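PDB 2WAD: penicillin-binding protein 2B from Streptococcus pneumoniae, which probably acts as a transpeptidase that cross-links peptides between adjacent glycan strands of cell wall peptidoglycan, as part of the elongasome, and binds penicillin. Local coordinates for residues I670-Y673 and N674-H677; L314-Q317 and D318-A322. One frame throughout, in Å; residues are numbered along the deposited sequence.

Contact 1. Residues I670-Y673 and N674-H677. Unlike the reference sequence in segment 674-677: Asn674 (reference Gln), Gln675 (reference Lys), His676 (reference Tyr). With ZN (zinc ion), chain F.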
# COMPACT_ATOMS: atom_id res chain seq x y z
N ILE A 670 2.36 22.06 7.30
CA ILE A 670 2.96 22.12 8.62
C ILE A 670 2.09 22.92 9.60
O ILE A 670 1.88 22.48 10.73
CB ILE A 670 4.44 22.58 8.57
CG1 ILE A 670 5.28 21.47 7.90
CG2 ILE A 670 5.02 22.85 9.98
CD1 ILE A 670 6.74 21.76 7.79
N ASN A 671 1.59 24.08 9.17
CA ASN A 671 0.75 24.90 10.04
C ASN A 671 -0.53 24.12 10.35
O ASN A 671 -1.02 24.17 11.47
CB ASN A 671 0.31 26.20 9.35
CG ASN A 671 1.39 27.26 9.33
OD1 ASN A 671 2.35 27.21 10.09
ND2 ASN A 671 1.21 28.27 8.48
N LEU A 672 -1.07 23.41 9.37
CA LEU A 672 -2.31 22.65 9.61
C LEU A 672 -2.07 21.65 10.72
O LEU A 672 -2.88 21.51 11.64
CB LEU A 672 -2.81 21.95 8.36
CG LEU A 672 -3.67 22.78 7.40
CD1 LEU A 672 -3.80 22.16 6.02
CD2 LEU A 672 -5.06 23.12 7.99
N TYR A 673 -0.94 20.96 10.65
CA TYR A 673 -0.58 19.98 11.67
C TYR A 673 -0.38 20.58 13.06
O TYR A 673 -0.81 19.98 14.06
CB TYR A 673 0.69 19.23 11.28
CG TYR A 673 0.94 18.06 12.21
CD1 TYR A 673 0.09 16.96 12.22
CD2 TYR A 673 2.02 18.06 13.08
CE1 TYR A 673 0.31 15.89 13.09
CE2 TYR A 673 2.27 16.99 13.92
CZ TYR A 673 1.41 15.90 13.91
OH TYR A 673 1.63 14.85 14.76
N ASN A 674 0.32 21.71 13.12
CA ASN A 674 0.54 22.43 14.37
C ASN A 674 -0.74 22.86 15.09
O ASN A 674 -0.85 22.72 16.29
CB ASN A 674 1.44 23.65 14.19
CG ASN A 674 1.94 24.18 15.52
OD1 ASN A 674 2.29 23.41 16.41
ND2 ASN A 674 1.95 25.51 15.67
N GLN A 675 -1.70 23.38 14.33
CA GLN A 675 -3.05 23.59 14.83
C GLN A 675 -3.59 22.30 15.45
O GLN A 675 -4.09 22.29 16.57
CB GLN A 675 -3.92 23.99 13.63
CG GLN A 675 -5.00 25.01 13.93
CD GLN A 675 -5.69 25.53 12.68
OE1 GLN A 675 -5.05 25.73 11.64
NE2 GLN A 675 -7.00 25.75 12.78
N HIS A 676 -3.48 21.19 14.71
CA HIS A 676 -4.14 19.93 15.06
C HIS A 676 -3.44 19.16 16.19
O HIS A 676 -4.08 18.42 16.93
CB HIS A 676 -4.30 19.07 13.80
CG HIS A 676 -4.67 17.66 14.10
ND1 HIS A 676 -5.98 17.25 14.23
CD2 HIS A 676 -3.90 16.56 14.30
CE1 HIS A 676 -6.01 15.95 14.50
NE2 HIS A 676 -4.76 15.51 14.54
N HIS A 677 -2.15 19.39 16.34
CA HIS A 677 -1.30 18.68 17.30
C HIS A 677 -0.19 19.67 17.65
O HIS A 677 0.91 19.60 17.08
CB HIS A 677 -0.73 17.42 16.62
CG HIS A 677 0.41 16.79 17.34
ND1 HIS A 677 0.27 15.68 18.15
CD2 HIS A 677 1.74 17.10 17.35
CE1 HIS A 677 1.45 15.34 18.64
NE2 HIS A 677 2.36 16.19 18.17
ZN ZN F . -7.58 18.92 13.65
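Tyr673, on the last turn of helix 661-676, and His677, the first residue beyond it, lie side by side, pointing the same way. The phenol OH of Tyr673 stands over the centre of the His677 ring, 3.4 Å from its CD2. In return, CB of His677 sits over one face of the phenol, 4.0 Å from the centroid of the Tyr673 ring, in a CH-pi contact set toward the rim. The ring planes differ by 26° yet are slid so far apart that they barely overlap, so the hydroxyl of Tyr673 and CB of His677, rather than the ring centres, lie over the faces. Tyr673 reaches this position with CG trans to its own N (chi1 -171°), which sends the ring along the helix toward its C-terminal end.

The backbone brings His677 to the same place: its N donates to O of Tyr673 at 2.7 Å, through a bent N-H...O angle of 131°, just where the chain leaves helical geometry. One turn earlier, N of Asn674 bonds to O of Ile670 at 3.0 Å, and CB of Asn674 rests 3.7 Å from O of Asn671. The Asn674 amide is gripped at both ends beyond the helix, OD1 by N of Met679 and ND2 by OG1 of Thr609. Such a pair of bonds fixes its rotation and ties the chain's tail back to the helix.

His676 turns elsewhere. Its ND1 holds a zinc ion at 2.4 Å, while CE1 of Tyr673 faces the edge of its imidazole at 4.4 Å from CD2.

The whole is a worked example of aromatic pairing between residues four apart at a helix C terminus, here on the C-terminal helix of a penicillin-binding transpeptidase fold, where Tyr673 rests on Ile645 of strand 645-650.

Contact 2. Residues L314-Q317 and D318-A322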
# COMPACT_ATOMS: atom_id res chain seq x y z
N LEU A 314 -8.34 10.95 10.15
CA LEU A 314 -9.19 11.38 9.05
C LEU A 314 -9.29 12.90 8.85
O LEU A 314 -9.26 13.36 7.71
CB LEU A 314 -10.61 10.82 9.23
CG LEU A 314 -11.14 9.68 8.36
CD1 LEU A 314 -10.09 8.60 8.24
CD2 LEU A 314 -12.43 9.13 8.95
N ALA A 315 -9.45 13.65 9.94
CA ALA A 315 -9.65 15.09 9.87
C ALA A 315 -8.40 15.75 9.28
O ALA A 315 -8.50 16.58 8.38
CB ALA A 315 -9.99 15.68 11.26
N PHE A 316 -7.23 15.36 9.80
CA PHE A 316 -5.97 15.83 9.21
C PHE A 316 -5.88 15.47 7.72
O PHE A 316 -5.64 16.32 6.85
CB PHE A 316 -4.73 15.38 10.00
CG PHE A 316 -3.48 16.01 9.51
CD1 PHE A 316 -3.32 17.39 9.57
CD2 PHE A 316 -2.47 15.25 8.94
CE1 PHE A 316 -2.17 18.00 9.08
CE2 PHE A 316 -1.32 15.84 8.45
CZ PHE A 316 -1.17 17.21 8.51
N GLN A 317 -6.12 14.20 7.42
CA GLN A 317 -6.06 13.75 6.03
C GLN A 317 -7.03 14.52 5.13
O GLN A 317 -6.68 14.84 4.00
CB GLN A 317 -6.25 12.23 5.94
CG GLN A 317 -6.37 11.69 4.50
CD GLN A 317 -5.04 11.25 3.89
OE1 GLN A 317 -3.99 11.32 4.53
NE2 GLN A 317 -5.09 10.74 2.66
N ASP A 318 -8.22 14.83 5.64
CA ASP A 318 -9.23 15.57 4.89
C ASP A 318 -8.73 16.97 4.59
O ASP A 318 -8.95 17.51 3.50
CB ASP A 318 -10.55 15.69 5.68
CG ASP A 318 -11.33 14.39 5.76
OD1 ASP A 318 -11.02 13.43 5.03
OD2 ASP A 318 -12.29 14.35 6.55
N SER A 319 -8.09 17.58 5.57
CA SER A 319 -7.68 18.97 5.40
C SER A 319 -6.46 19.08 4.48
O SER A 319 -6.37 20.00 3.66
CB SER A 319 -7.59 19.70 6.75
OG SER A 319 -6.42 19.35 7.45
N VAL A 320 -5.56 18.11 4.51
CA VAL A 320 -4.54 18.04 3.46
C VAL A 320 -5.10 17.84 2.03
O VAL A 320 -4.71 18.54 1.10
CB VAL A 320 -3.44 17.01 3.80
CG1 VAL A 320 -2.37 16.96 2.71
CG2 VAL A 320 -2.82 17.39 5.13
N ASP A 321 -6.02 16.89 1.85
CA ASP A 321 -6.72 16.71 0.57
C ASP A 321 -7.31 18.04 0.05
O ASP A 321 -7.19 18.37 -1.13
CB ASP A 321 -7.85 15.67 0.74
CG ASP A 321 -7.34 14.24 0.96
OD1 ASP A 321 -8.16 13.37 1.28
OD2 ASP A 321 -6.13 13.92 0.81
N ALA A 322 -7.95 18.81 0.92
CA ALA A 322 -8.58 20.09 0.53
C ALA A 322 -7.54 21.10 0.09
O ALA A 322 -7.71 21.78 -0.93
CB ALA A 322 -9.46 20.66 1.68
O HOH W 1 -7.79 10.81 0.58
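Asp318 opens the second turn of helix 314-334 by donating its N to O of Leu314 at 2.7 Å. Its carboxylate folds back over the same carbonyl, with OD1 of Asp318 3.2 Å from O of Leu314; two acceptors so placed do not bond, and OD1 takes its hydrogen bond from OG of Ser229 instead. That donor probably offsets the closeness of the Leu314 carbonyl.

Ser319 follows, with its N bonded to O of Ala315 and more weakly to O of Phe316. A chi1 of 77° turns OG back toward the preceding turn, 3.2 Å from O of Phe316.

Val320 makes the apolar contact. Its N meets O of Phe316 at 2.9 Å in a nearly straight bond (172°), and CG2 rides over one face of the Phe316 ring, 4.0 Å from the centroid and toward the rim near CZ. Here a methyl lies over the face of an aromatic ring one turn earlier in the helix, a CH-pi pairing of residues four apart.

Asp321 closes the series, its N bonded to O of Gln317 at 3.0 Å. The amide of Gln317, brought round by a bend at chi2, stands at 82° to the carboxylate, and NE2 of Gln317 stays 3.8 Å from OD2 of Asp321. Each group has a partner on strand 355-363: NE2 donates to O of Met358 and OD2 pairs with OG of Ser359. A water 2.7 Å from OD1 of Asp321 also makes a weak link to NE2 of Gln317.

One side of the helix thus meets strand 355-363 through Phe316, Gln317, Val320 and Asp321, while Phe316 and Ser319 also touch helix 661-676.

In the fold
Following the chain from its N terminus, contact 2 (314-322) comes first, at the start of helix 314-334. Contact 1 (670-677) comes last, at the end of helix 661-676. Each is a local contact within one continuous stretch, so neither encloses a long loop; they stand in series, neither nesting nor crossing. In space, however, they meet, with centres about 11 Å apart. Phe316 stacks edge-to-face with Tyr673, and Leu672 packs on Phe316 and Ser319. The first and last helices of the transpeptidase region are thereby joined beside the antiparallel sheet, with contact 2 meeting strand 355-363 and contact 1 meeting strands 645-650 and 634-638.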